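Long-range contacts in N-alpha-acetyltransferase 30 (Saccharomyces cerevisiae, PDB 6YGA), which catalyses, as the catalytic subunit of the NatC complex, transfer of an acetyl group from acetyl-CoA to the N-terminal methionine of proteins such as the L-A virus GAG protein: residues G134-R140 against A151-L156; V75-I81 against C112-E118; W43-I49 against C64-D70; M1-Y5 against Y90-I95. All blocks are in the same frame, centred on the assembly; numbering follows the deposited sequence.

Contacts 1 to 3 pair neighbouring strands of one mixed sheet, ordered 3-7, 47-52, 61-72, 76-86, 114-120, 151-157, 136-141, the GNAT pattern; contact 4 sets edge strand 3-7 against the loop before helix 95-109. Contact 4 includes one outermost strand and contact 1 the other, their centres about 26 Å apart. Contacts 3, 2 and 1 follow one another along the chain and across the sheet, centres about 12 Å apart at each step, joined by probable backbone hydrogen bonds: Y80 N to K68 O, 2.7 Å, and L154 N to L117 O, 2.9 Å. Contact 4 brackets contact 3 in sequence. One continuous sheet thus carries the acetyltransferase fold, while its 136-141 end, in contact 1 alone, docks on N-alpha-acetyltransferase 35.

Contact 1 (G134-R140 against A151-L156); sequences GFIRMKR and AFKLIL. With EDO (1,2-ethanediol), chain B.
The C-terminal beta hairpin of the GNAT fold supplies this contact: strand 136-140 runs antiparallel to strand 151-156, the short axes 4.6 Å apart and their directions at 148°. G134 (phi 118°) ends the preceding helix in a Schellman motif. I136 and I155 form a hydrogen-bonded pair, I136 N to I155 O 3.2 Å and I155 N to I136 O 3.1 Å; R137-L154 and R140-F152 are non-hydrogen-bonded pairs. M138, a selenomethionine with psi -9°, gives its N to K153 O at 2.8 Å, and K153 N reaches K139 O at 2.8 Å: a beta bulge at M138-K139 opposite K153 shifts the register by one. M138 O accepts from 1,2-ethanediol O2 at 2.6 Å.

F135 (chi1 m) lays its ring under L156, whose CB is 3.4 Å from the centroid and 6° off the normal. On the face of R137, L154, R140 and F152, an extended R137 (m, t, t) puts CD 3.7 Å from the F152 ring centroid, while its guanidinium bridges to E131 and R140 NE to D150. R137 NH1 bonds the carbonyl O of D458, and R140 NH1 that of L457, both of N-alpha-acetyltransferase 35. An edge hairpin of the GNAT sheet here doubles as a subunit-docking surface.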
# COMPACT_ATOMS: atom_id res chain seq x y z
N GLY A 134 -14.43 19.65 -8.81
CA GLY A 134 -13.10 20.21 -8.71
C GLY A 134 -12.13 19.39 -7.89
O GLY A 134 -10.95 19.75 -7.82
N PHE A 135 -12.60 18.31 -7.27
CA PHE A 135 -11.71 17.42 -6.54
C PHE A 135 -10.65 16.84 -7.48
O PHE A 135 -10.92 16.57 -8.66
CB PHE A 135 -12.50 16.28 -5.90
CG PHE A 135 -13.20 16.65 -4.62
CD1 PHE A 135 -14.46 17.22 -4.64
CD2 PHE A 135 -12.61 16.39 -3.40
CE1 PHE A 135 -15.11 17.55 -3.47
CE2 PHE A 135 -13.25 16.71 -2.21
CZ PHE A 135 -14.50 17.30 -2.25
N ILE A 136 -9.44 16.66 -6.95
CA ILE A 136 -8.39 15.95 -7.66
C ILE A 136 -7.81 14.89 -6.72
O ILE A 136 -7.88 15.01 -5.50
CB ILE A 136 -7.27 16.88 -8.18
CG1 ILE A 136 -6.68 17.70 -7.03
CG2 ILE A 136 -7.80 17.78 -9.29
CD1 ILE A 136 -5.53 18.60 -7.46
N ARG A 137 -7.26 13.85 -7.33
CA ARG A 137 -6.65 12.76 -6.58
C ARG A 137 -5.26 13.16 -6.11
O ARG A 137 -4.41 13.56 -6.91
CB ARG A 137 -6.59 11.50 -7.45
CG ARG A 137 -7.88 11.24 -8.20
CD ARG A 137 -7.72 10.18 -9.27
NE ARG A 137 -8.92 10.09 -10.10
CZ ARG A 137 -9.04 9.33 -11.18
NH1 ARG A 137 -8.02 8.58 -11.58
NH2 ARG A 137 -10.17 9.32 -11.87
N MSE A 138 -5.03 13.06 -4.81
CA MSE A 138 -3.76 13.48 -4.23
C MSE A 138 -2.95 12.30 -3.71
O MSE A 138 -1.78 12.45 -3.36
CB MSE A 138 -4.01 14.47 -3.09
CG MSE A 138 -4.52 15.82 -3.57
SE MSE A 138 -3.29 16.64 -4.84
CE MSE A 138 -1.77 16.93 -3.66
N LYS A 139 -3.56 11.12 -3.69
CA LYS A 139 -2.90 9.96 -3.09
C LYS A 139 -3.65 8.70 -3.48
O LYS A 139 -4.87 8.74 -3.70
CB LYS A 139 -2.85 10.10 -1.56
CG LYS A 139 -1.89 9.17 -0.85
CD LYS A 139 -1.90 9.46 0.65
CE LYS A 139 -0.76 8.78 1.38
NZ LYS A 139 -0.75 9.15 2.81
N ARG A 140 -2.92 7.60 -3.58
CA ARG A 140 -3.50 6.28 -3.80
C ARG A 140 -3.03 5.35 -2.70
O ARG A 140 -1.83 5.24 -2.45
CB ARG A 140 -3.10 5.72 -5.17
CG ARG A 140 -3.90 4.49 -5.59
CD ARG A 140 -3.36 3.89 -6.88
NE ARG A 140 -4.03 2.64 -7.26
CZ ARG A 140 -4.82 2.52 -8.32
NH1 ARG A 140 -5.05 3.55 -9.11
NH2 ARG A 140 -5.39 1.35 -8.58
N ALA A 151 -7.63 2.80 -2.76
CA ALA A 151 -8.41 4.01 -2.58
C ALA A 151 -7.69 5.18 -3.21
O ALA A 151 -6.47 5.17 -3.39
CB ALA A 151 -8.67 4.32 -1.11
N PHE A 152 -8.47 6.20 -3.55
CA PHE A 152 -7.95 7.52 -3.88
C PHE A 152 -8.27 8.47 -2.74
O PHE A 152 -9.35 8.39 -2.14
CB PHE A 152 -8.57 8.05 -5.19
CG PHE A 152 -7.97 7.46 -6.44
CD1 PHE A 152 -6.61 7.22 -6.53
CD2 PHE A 152 -8.77 7.17 -7.54
CE1 PHE A 152 -6.06 6.68 -7.68
CE2 PHE A 152 -8.22 6.63 -8.69
CZ PHE A 152 -6.87 6.39 -8.76
N LYS A 153 -7.33 9.35 -2.43
CA LYS A 153 -7.56 10.45 -1.51
C LYS A 153 -7.88 11.69 -2.35
O LYS A 153 -7.03 12.16 -3.11
CB LYS A 153 -6.33 10.69 -0.64
CG LYS A 153 -6.51 11.74 0.45
CD LYS A 153 -5.26 11.86 1.30
CE LYS A 153 -5.55 12.56 2.61
NZ LYS A 153 -4.43 12.41 3.57
N LEU A 154 -9.10 12.19 -2.22
CA LEU A 154 -9.56 13.34 -2.99
C LEU A 154 -9.57 14.58 -2.12
O LEU A 154 -9.99 14.54 -0.96
CB LEU A 154 -10.97 13.10 -3.55
CG LEU A 154 -11.15 11.85 -4.41
CD1 LEU A 154 -12.58 11.72 -4.91
CD2 LEU A 154 -10.17 11.87 -5.57
N ILE A 155 -9.10 15.69 -2.69
CA ILE A 155 -9.02 16.97 -2.00
C ILE A 155 -9.55 18.07 -2.91
O ILE A 155 -9.19 18.13 -4.09
CB ILE A 155 -7.57 17.29 -1.55
CG1 ILE A 155 -7.08 16.24 -0.56
CG2 ILE A 155 -7.50 18.68 -0.95
CD1 ILE A 155 -5.75 16.58 0.05
N LEU A 156 -10.40 18.92 -2.36
CA LEU A 156 -10.93 20.09 -3.05
C LEU A 156 -10.46 21.33 -2.32
O LEU A 156 -10.89 21.57 -1.17
CB LEU A 156 -12.45 20.05 -3.12
CG LEU A 156 -13.16 21.30 -3.64
CD1 LEU A 156 -12.93 21.47 -5.14
CD2 LEU A 156 -14.65 21.26 -3.32
C1 EDO B . 0.74 15.63 -5.98
O1 EDO B . 0.61 15.23 -7.35
C2 EDO B . 0.86 14.41 -5.08
O2 EDO B . -0.35 13.65 -5.12

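Contact 2 (V75-I81 against C112-E118); sequences VRLRGYI and CDEIMLE
Strands 76-81 and 114-118 run parallel, with short axes 4.5 Å apart at 38°, in the register R78-E114, G79-I115, Y80-M116. The ladder is G79 N to E114 O 2.7 Å, M116 N to G79 O 2.8 Å and I81 N to M116 O 3.2 Å. At its start D113 N meets L77 O at 2.7 Å, and the D113 carboxylate (chi1 m) turns back so that OD2 takes L77 N at 2.8 Å, while OD1 bonds T159.

E114, chi1 p and chi2 t, presents its carboxylate to two arginines. R76 (m, t, p) places NH2 3.1 Å from E114 OE1; R78 (t, t, m) places NE 2.8 Å and NH2 2.7 Å from E114 OE2. One acid thereby joins two basic residues of the adjoining strand in a salt-bridge network. On the same face Y80 (chi1 t, chi2 72°) directs OH to E118 OE1 at 2.7 Å, met by E118 with chi1 m and chi2 near 105°. Selenomethionine M116 (t, m, m) sets SE 5.0 Å from the Y80 centroid at the ring edge, a Met-aromatic contact. A water bonds I81 O at 2.9 Å and E118 N at 3.1 Å.

The opposite face is apolar: I81 CG1 lies 4.0 Å from I115 CG2. G79 leaves room there, as a CB would clash with I115 CD1. With helix 95-109 between them in sequence, these strands make the beta-alpha-beta unit at the heart of the GNAT fold.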
# COMPACT_ATOMS: atom_id res chain seq x y z
N VAL A 75 -2.43 25.24 10.69
CA VAL A 75 -2.79 26.51 10.07
C VAL A 75 -3.99 26.41 9.13
O VAL A 75 -4.48 27.45 8.68
CB VAL A 75 -1.60 27.12 9.31
CG1 VAL A 75 -0.49 27.50 10.28
CG2 VAL A 75 -1.08 26.14 8.27
N ARG A 76 -4.46 25.21 8.82
CA ARG A 76 -5.54 25.03 7.86
C ARG A 76 -6.66 24.18 8.44
O ARG A 76 -6.41 23.21 9.16
CB ARG A 76 -5.02 24.41 6.55
CG ARG A 76 -4.14 25.36 5.76
CD ARG A 76 -3.52 24.71 4.53
NE ARG A 76 -4.51 24.35 3.51
CZ ARG A 76 -5.03 25.20 2.63
NH1 ARG A 76 -4.67 26.48 2.65
NH2 ARG A 76 -5.92 24.78 1.74
N LEU A 77 -7.90 24.56 8.12
CA LEU A 77 -9.08 23.80 8.51
C LEU A 77 -9.44 22.84 7.38
O LEU A 77 -9.65 23.26 6.24
CB LEU A 77 -10.26 24.72 8.81
CG LEU A 77 -10.26 25.39 10.18
CD1 LEU A 77 -11.51 26.23 10.37
CD2 LEU A 77 -10.15 24.33 11.26
N ARG A 78 -9.51 21.55 7.71
CA ARG A 78 -9.81 20.49 6.75
C ARG A 78 -11.21 19.95 7.02
O ARG A 78 -11.46 19.33 8.06
CB ARG A 78 -8.77 19.38 6.82
CG ARG A 78 -9.19 18.10 6.10
CD ARG A 78 -8.02 17.16 5.90
NE ARG A 78 -7.07 17.70 4.94
CZ ARG A 78 -5.93 17.10 4.60
NH1 ARG A 78 -5.60 15.94 5.16
NH2 ARG A 78 -5.12 17.66 3.71
N GLY A 79 -12.13 20.19 6.08
CA GLY A 79 -13.39 19.50 6.10
C GLY A 79 -13.25 18.07 5.61
O GLY A 79 -12.37 17.75 4.80
N TYR A 80 -14.11 17.20 6.12
CA TYR A 80 -14.02 15.77 5.82
C TYR A 80 -15.42 15.20 5.61
O TYR A 80 -16.31 15.43 6.43
CB TYR A 80 -13.31 15.02 6.95
CG TYR A 80 -13.22 13.53 6.74
CD1 TYR A 80 -12.37 13.00 5.78
CD2 TYR A 80 -13.98 12.65 7.50
CE1 TYR A 80 -12.28 11.63 5.58
CE2 TYR A 80 -13.91 11.29 7.31
CZ TYR A 80 -13.05 10.78 6.35
OH TYR A 80 -12.97 9.43 6.16
N ILE A 81 -15.60 14.47 4.51
CA ILE A 81 -16.86 13.82 4.19
C ILE A 81 -16.74 12.36 4.62
O ILE A 81 -16.03 11.57 3.98
CB ILE A 81 -17.20 13.94 2.70
CG1 ILE A 81 -17.37 15.41 2.31
CG2 ILE A 81 -18.46 13.15 2.36
CD1 ILE A 81 -17.70 15.63 0.85
N CYS A 112 -13.62 26.38 6.19
CA CYS A 112 -12.75 25.27 5.82
C CYS A 112 -11.85 25.69 4.67
O CYS A 112 -12.29 26.36 3.73
CB CYS A 112 -13.57 24.04 5.43
SG CYS A 112 -14.13 23.03 6.83
N ASP A 113 -10.58 25.33 4.76
CA ASP A 113 -9.63 25.62 3.69
C ASP A 113 -9.63 24.55 2.61
O ASP A 113 -9.18 24.81 1.49
CB ASP A 113 -8.22 25.77 4.26
CG ASP A 113 -8.10 26.94 5.21
OD1 ASP A 113 -8.40 28.08 4.80
OD2 ASP A 113 -7.71 26.73 6.38
N GLU A 114 -10.13 23.35 2.92
CA GLU A 114 -10.12 22.24 1.98
C GLU A 114 -11.10 21.19 2.45
O GLU A 114 -11.46 21.12 3.63
CB GLU A 114 -8.71 21.65 1.84
CG GLU A 114 -8.18 21.06 3.13
CD GLU A 114 -6.67 20.98 3.16
OE1 GLU A 114 -6.02 21.77 2.44
OE2 GLU A 114 -6.13 20.14 3.91
N ILE A 115 -11.54 20.36 1.51
CA ILE A 115 -12.43 19.24 1.78
C ILE A 115 -11.71 17.96 1.37
O ILE A 115 -11.14 17.89 0.27
CB ILE A 115 -13.76 19.37 1.02
CG1 ILE A 115 -14.35 20.77 1.23
CG2 ILE A 115 -14.75 18.32 1.49
CD1 ILE A 115 -14.74 21.05 2.66
N MSE A 116 -11.73 16.96 2.24
CA MSE A 116 -11.05 15.70 1.96
C MSE A 116 -11.98 14.51 2.12
O MSE A 116 -12.82 14.48 3.02
CB MSE A 116 -9.83 15.55 2.88
CG MSE A 116 -8.89 14.40 2.50
SE MSE A 116 -9.41 12.68 3.26
CE MSE A 116 -8.67 12.90 5.04
N LEU A 117 -11.83 13.53 1.23
CA LEU A 117 -12.59 12.29 1.31
C LEU A 117 -11.75 11.17 0.72
O LEU A 117 -10.79 11.40 -0.01
CB LEU A 117 -13.94 12.39 0.59
CG LEU A 117 -13.91 12.52 -0.94
CD1 LEU A 117 -14.14 11.17 -1.62
CD2 LEU A 117 -14.91 13.55 -1.44
N GLU A 118 -12.12 9.94 1.06
CA GLU A 118 -11.55 8.74 0.46
C GLU A 118 -12.64 8.00 -0.29
O GLU A 118 -13.80 7.99 0.13
CB GLU A 118 -10.92 7.82 1.52
CG GLU A 118 -9.85 8.48 2.37
CD GLU A 118 -10.33 8.83 3.76
OE1 GLU A 118 -11.51 8.58 4.07
OE2 GLU A 118 -9.51 9.34 4.56
O HOH W 1 -14.32 9.37 3.16

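Contact 3 (W43-I49 against C64-D70). With EDO (1,2-ethanediol), chain J.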
# COMPACT_ATOMS: atom_id res chain seq x y z
N TRP A 43 -20.20 17.41 15.58
CA TRP A 43 -20.47 18.26 14.41
C TRP A 43 -21.91 18.04 13.96
O TRP A 43 -22.16 17.52 12.87
CB TRP A 43 -19.51 17.97 13.27
CG TRP A 43 -18.07 18.20 13.60
CD1 TRP A 43 -17.38 19.37 13.48
CD2 TRP A 43 -17.14 17.23 14.10
NE1 TRP A 43 -16.07 19.19 13.88
CE2 TRP A 43 -15.91 17.88 14.26
CE3 TRP A 43 -17.24 15.87 14.42
CZ2 TRP A 43 -14.78 17.22 14.74
CZ3 TRP A 43 -16.12 15.22 14.89
CH2 TRP A 43 -14.90 15.90 15.05
N PRO A 44 -22.90 18.43 14.78
CA PRO A 44 -24.29 18.31 14.33
C PRO A 44 -24.60 19.19 13.14
O PRO A 44 -25.47 18.85 12.33
CB PRO A 44 -25.10 18.71 15.56
CG PRO A 44 -24.19 19.62 16.30
CD PRO A 44 -22.81 19.09 16.10
N GLU A 45 -23.90 20.31 12.99
CA GLU A 45 -24.18 21.24 11.90
C GLU A 45 -23.63 20.77 10.56
O GLU A 45 -23.88 21.44 9.55
CB GLU A 45 -23.60 22.62 12.24
CG GLU A 45 -22.07 22.68 12.22
CD GLU A 45 -21.43 22.11 13.48
OE1 GLU A 45 -22.17 21.69 14.39
OE2 GLU A 45 -20.19 22.11 13.55
N LEU A 46 -22.92 19.65 10.53
CA LEU A 46 -22.27 19.16 9.32
C LEU A 46 -22.88 17.86 8.81
O LEU A 46 -22.24 17.15 8.02
CB LEU A 46 -20.77 19.00 9.57
CG LEU A 46 -20.02 20.26 9.99
CD1 LEU A 46 -18.52 20.00 10.11
CD2 LEU A 46 -20.29 21.40 9.01
N THR A 47 -24.09 17.54 9.23
CA THR A 47 -24.83 16.38 8.74
C THR A 47 -26.15 16.85 8.16
O THR A 47 -26.89 17.59 8.82
CB THR A 47 -25.06 15.36 9.86
OG1 THR A 47 -23.80 14.83 10.29
CG2 THR A 47 -25.93 14.22 9.36
N TYR A 48 -26.44 16.42 6.94
CA TYR A 48 -27.65 16.82 6.23
C TYR A 48 -28.42 15.58 5.78
O TYR A 48 -27.83 14.52 5.54
CB TYR A 48 -27.33 17.70 5.02
CG TYR A 48 -26.97 19.11 5.38
CD1 TYR A 48 -25.68 19.44 5.78
CD2 TYR A 48 -27.92 20.12 5.35
CE1 TYR A 48 -25.34 20.74 6.12
CE2 TYR A 48 -27.60 21.42 5.69
CZ TYR A 48 -26.31 21.73 6.08
OH TYR A 48 -25.99 23.02 6.42
N ILE A 49 -29.73 15.73 5.67
CA ILE A 49 -30.61 14.67 5.19
C ILE A 49 -31.41 15.18 4.00
O ILE A 49 -31.60 16.38 3.82
CB ILE A 49 -31.55 14.14 6.29
CG1 ILE A 49 -32.28 15.31 6.97
CG2 ILE A 49 -30.78 13.31 7.30
CD1 ILE A 49 -33.31 14.88 8.00
N CYS A 64 -28.47 11.00 2.96
CA CYS A 64 -27.80 11.78 4.00
C CYS A 64 -26.32 11.87 3.71
O CYS A 64 -25.75 11.06 2.97
CB CYS A 64 -28.03 11.17 5.39
SG CYS A 64 -27.21 9.58 5.62
N ILE A 65 -25.69 12.87 4.31
CA ILE A 65 -24.25 13.05 4.25
C ILE A 65 -23.77 13.43 5.65
O ILE A 65 -24.43 14.21 6.35
CB ILE A 65 -23.85 14.11 3.19
CG1 ILE A 65 -22.34 14.19 3.04
CG2 ILE A 65 -24.46 15.47 3.51
CD1 ILE A 65 -21.91 15.07 1.88
N VAL A 66 -22.65 12.85 6.07
CA VAL A 66 -22.12 13.04 7.41
C VAL A 66 -20.70 13.57 7.28
O VAL A 66 -19.86 12.95 6.60
CB VAL A 66 -22.14 11.73 8.22
CG1 VAL A 66 -21.69 11.98 9.64
CG2 VAL A 66 -23.53 11.12 8.21
N CYS A 67 -20.42 14.70 7.92
CA CYS A 67 -19.15 15.39 7.75
C CYS A 67 -18.59 15.83 9.10
O CYS A 67 -19.31 15.94 10.10
CB CYS A 67 -19.30 16.62 6.84
SG CYS A 67 -20.02 16.23 5.23
N LYS A 68 -17.28 16.07 9.11
CA LYS A 68 -16.58 16.64 10.25
C LYS A 68 -15.57 17.66 9.73
O LYS A 68 -15.29 17.72 8.53
CB LYS A 68 -15.86 15.57 11.08
CG LYS A 68 -14.50 15.18 10.52
CD LYS A 68 -13.83 14.08 11.33
CE LYS A 68 -12.36 13.95 10.96
NZ LYS A 68 -11.58 15.16 11.36
N MSE A 69 -15.03 18.46 10.65
CA MSE A 69 -13.92 19.34 10.31
C MSE A 69 -12.98 19.50 11.50
O MSE A 69 -13.41 19.56 12.65
CB MSE A 69 -14.43 20.71 9.84
CG MSE A 69 -15.17 21.51 10.89
SE MSE A 69 -16.04 23.07 10.10
CE MSE A 69 -14.54 24.30 10.05
N ASP A 70 -11.69 19.56 11.21
CA ASP A 70 -10.66 19.69 12.22
C ASP A 70 -9.51 20.47 11.62
O ASP A 70 -9.34 20.47 10.40
CB ASP A 70 -10.17 18.31 12.71
CG ASP A 70 -11.00 17.77 13.86
OD1 ASP A 70 -11.42 18.57 14.72
OD2 ASP A 70 -11.23 16.54 13.91
C1 EDO J . -13.14 23.46 13.44
O1 EDO J . -12.69 22.32 14.18
C2 EDO J . -13.12 24.71 14.31
O2 EDO J . -11.79 25.00 14.73
O HOH W 2 -21.57 15.41 11.19
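L46 stands at the apolar centre, its CB 3.9 Å from C67 CB and its CD1 3.8 Å from CG of selenomethionine M69. Further along the strands, Y48 CB packs 3.9 Å from I65 CG2 on one face of the sheet; on the other face, shared with T47 and V66, I49 CG2 lies 4.0 Å from C64 CB. W43 covers the other end: K68 CB sits 3.6 Å from the centroid of its six-membered ring, 12° off the normal, a CH-pi contact over the face, and W43 CD1 is 4.0 Å from M69 CG.

The backbone frame is antiparallel, at 178° with short axes 4.7 Å apart. Y48 and I65 form a hydrogen-bonded pair, N to O 3.0 Å both ways, between the non-hydrogen-bonded pairs T47-V66 and I49-C64. Regular pairing fades on the N-terminal side of T47, where C67 N makes only a weak bond to L46 O at 3.1 Å. A water fills in, reaching W43 O at 2.8 Å, C67 O at 2.6 Å and T47 OG1 at 2.5 Å. At the polar edge K68 NZ bridges to D70 OD2 at 2.9 Å, and a 1,2-ethanediol O1 donates to M69 O at 3.2 Å.

The hairpin formed by strands 47-52 and 61-72 is covered on both faces. Helices 13-26 and 33-40 meet the T47, I49, V66 and C64 side, helix 95-109 meets Y48, I65 and L46, and strands 3-7 and 76-86 pair along its outer edges.

Contact 4 (M1-Y5 against Y90-I95)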
# COMPACT_ATOMS: atom_id res chain seq x y z
N MSE A 1 -41.93 13.34 -6.98
CA MSE A 1 -40.79 13.56 -6.09
C MSE A 1 -40.60 15.04 -5.78
O MSE A 1 -40.60 15.87 -6.69
CB MSE A 1 -39.53 12.99 -6.72
CG MSE A 1 -38.42 12.71 -5.74
SE MSE A 1 -36.86 11.98 -6.64
CE MSE A 1 -36.42 13.51 -7.75
N GLU A 2 -40.45 15.37 -4.48
CA GLU A 2 -40.22 16.75 -4.03
C GLU A 2 -39.18 16.69 -2.91
O GLU A 2 -39.50 16.75 -1.73
CB GLU A 2 -41.51 17.42 -3.57
CG GLU A 2 -41.48 18.94 -3.63
CD GLU A 2 -42.50 19.59 -2.71
OE1 GLU A 2 -42.24 19.67 -1.49
OE2 GLU A 2 -43.57 20.01 -3.21
N ILE A 3 -37.90 16.59 -3.30
CA ILE A 3 -36.84 16.37 -2.33
C ILE A 3 -36.52 17.66 -1.59
O ILE A 3 -36.42 18.74 -2.19
CB ILE A 3 -35.60 15.80 -3.03
CG1 ILE A 3 -35.95 14.50 -3.76
CG2 ILE A 3 -34.49 15.53 -2.03
CD1 ILE A 3 -36.49 13.42 -2.85
N VAL A 4 -36.37 17.55 -0.27
CA VAL A 4 -36.04 18.68 0.60
C VAL A 4 -34.77 18.33 1.36
O VAL A 4 -34.65 17.22 1.91
CB VAL A 4 -37.19 19.00 1.56
CG1 VAL A 4 -36.80 20.13 2.50
CG2 VAL A 4 -38.45 19.35 0.79
N TYR A 5 -33.82 19.26 1.39
CA TYR A 5 -32.53 19.08 2.05
C TYR A 5 -32.48 19.99 3.28
O TYR A 5 -32.62 21.21 3.15
CB TYR A 5 -31.38 19.40 1.10
CG TYR A 5 -31.47 18.66 -0.21
CD1 TYR A 5 -32.16 19.19 -1.29
CD2 TYR A 5 -30.87 17.41 -0.37
CE1 TYR A 5 -32.25 18.52 -2.49
CE2 TYR A 5 -30.96 16.73 -1.57
CZ TYR A 5 -31.65 17.28 -2.63
OH TYR A 5 -31.74 16.61 -3.82
N TYR A 90 -34.25 5.96 -4.84
CA TYR A 90 -34.11 7.37 -5.18
C TYR A 90 -32.81 7.67 -5.92
O TYR A 90 -32.48 8.85 -6.10
CB TYR A 90 -34.20 8.22 -3.91
CG TYR A 90 -35.61 8.37 -3.38
CD1 TYR A 90 -36.18 7.38 -2.59
CD2 TYR A 90 -36.36 9.49 -3.68
CE1 TYR A 90 -37.48 7.52 -2.11
CE2 TYR A 90 -37.65 9.64 -3.21
CZ TYR A 90 -38.21 8.65 -2.43
OH TYR A 90 -39.49 8.79 -1.95
N ARG A 91 -32.07 6.66 -6.35
CA ARG A 91 -30.83 6.90 -7.06
C ARG A 91 -31.11 7.35 -8.49
O ARG A 91 -32.14 7.02 -9.09
CB ARG A 91 -29.96 5.64 -7.06
CG ARG A 91 -29.68 5.10 -5.67
CD ARG A 91 -28.33 4.42 -5.59
NE ARG A 91 -28.01 4.00 -4.23
CZ ARG A 91 -28.06 2.75 -3.80
NH1 ARG A 91 -28.40 1.77 -4.63
NH2 ARG A 91 -27.75 2.46 -2.54
N GLY A 92 -30.19 8.13 -9.04
CA GLY A 92 -30.31 8.62 -10.40
C GLY A 92 -31.04 9.94 -10.55
O GLY A 92 -31.40 10.30 -11.67
N HIS A 93 -31.26 10.67 -9.45
CA HIS A 93 -31.96 11.95 -9.50
C HIS A 93 -31.08 13.10 -9.01
O HIS A 93 -31.61 14.16 -8.65
CB HIS A 93 -33.25 11.88 -8.69
CG HIS A 93 -34.24 10.87 -9.21
ND1 HIS A 93 -34.73 10.91 -10.49
CD2 HIS A 93 -34.83 9.81 -8.60
CE1 HIS A 93 -35.58 9.91 -10.66
NE2 HIS A 93 -35.66 9.23 -9.53
N GLY A 94 -29.77 12.91 -8.98
CA GLY A 94 -28.87 13.96 -8.52
C GLY A 94 -28.99 14.29 -7.05
O GLY A 94 -28.57 15.37 -6.64
N ILE A 95 -29.54 13.38 -6.24
CA ILE A 95 -29.72 13.66 -4.82
C ILE A 95 -28.39 13.67 -4.10
O ILE A 95 -28.13 14.55 -3.27
CB ILE A 95 -30.69 12.64 -4.20
CG1 ILE A 95 -32.02 12.65 -4.95
CG2 ILE A 95 -30.92 12.95 -2.73
CD1 ILE A 95 -33.01 11.63 -4.44
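Selenomethionine M1, I95 and Y5 lose the most surface here, 74, 63 and 44 Å² of the 280 Å² buried in total. M1 is extended through chi1 and chi2 (both t), which carries SE to 3.6 Å from H93 CD2 and 3.9 Å from Y90 CD2; the SE is 5.1 Å from the Y90 centroid, a Met-aromatic contact, and, obliquely, 4.0 Å from that of H93, and M1 CE makes an off-centre CH-pi contact with the H93 ring at 4.1 Å. I95, first in helix 95-109 after the N-cap G94, receives I3 and Y5: its CD1 is 4.2 Å from I3 CG1, and its CG2 lies near the plane of the Y5 ring, 4.0 Å from Y5 CE2. I3 CD1 touches Y90 CE2 at 4.0 Å.

The CA-to-CB bonds of M1, I3 and Y5 point toward the 90-95 loop. Direct contact is thus apolar and selenium-aromatic, without hydrogen bond or salt bridge; polar ties run indirectly through D52 of strand 47-52, which bonds E2 N and Y90 OH.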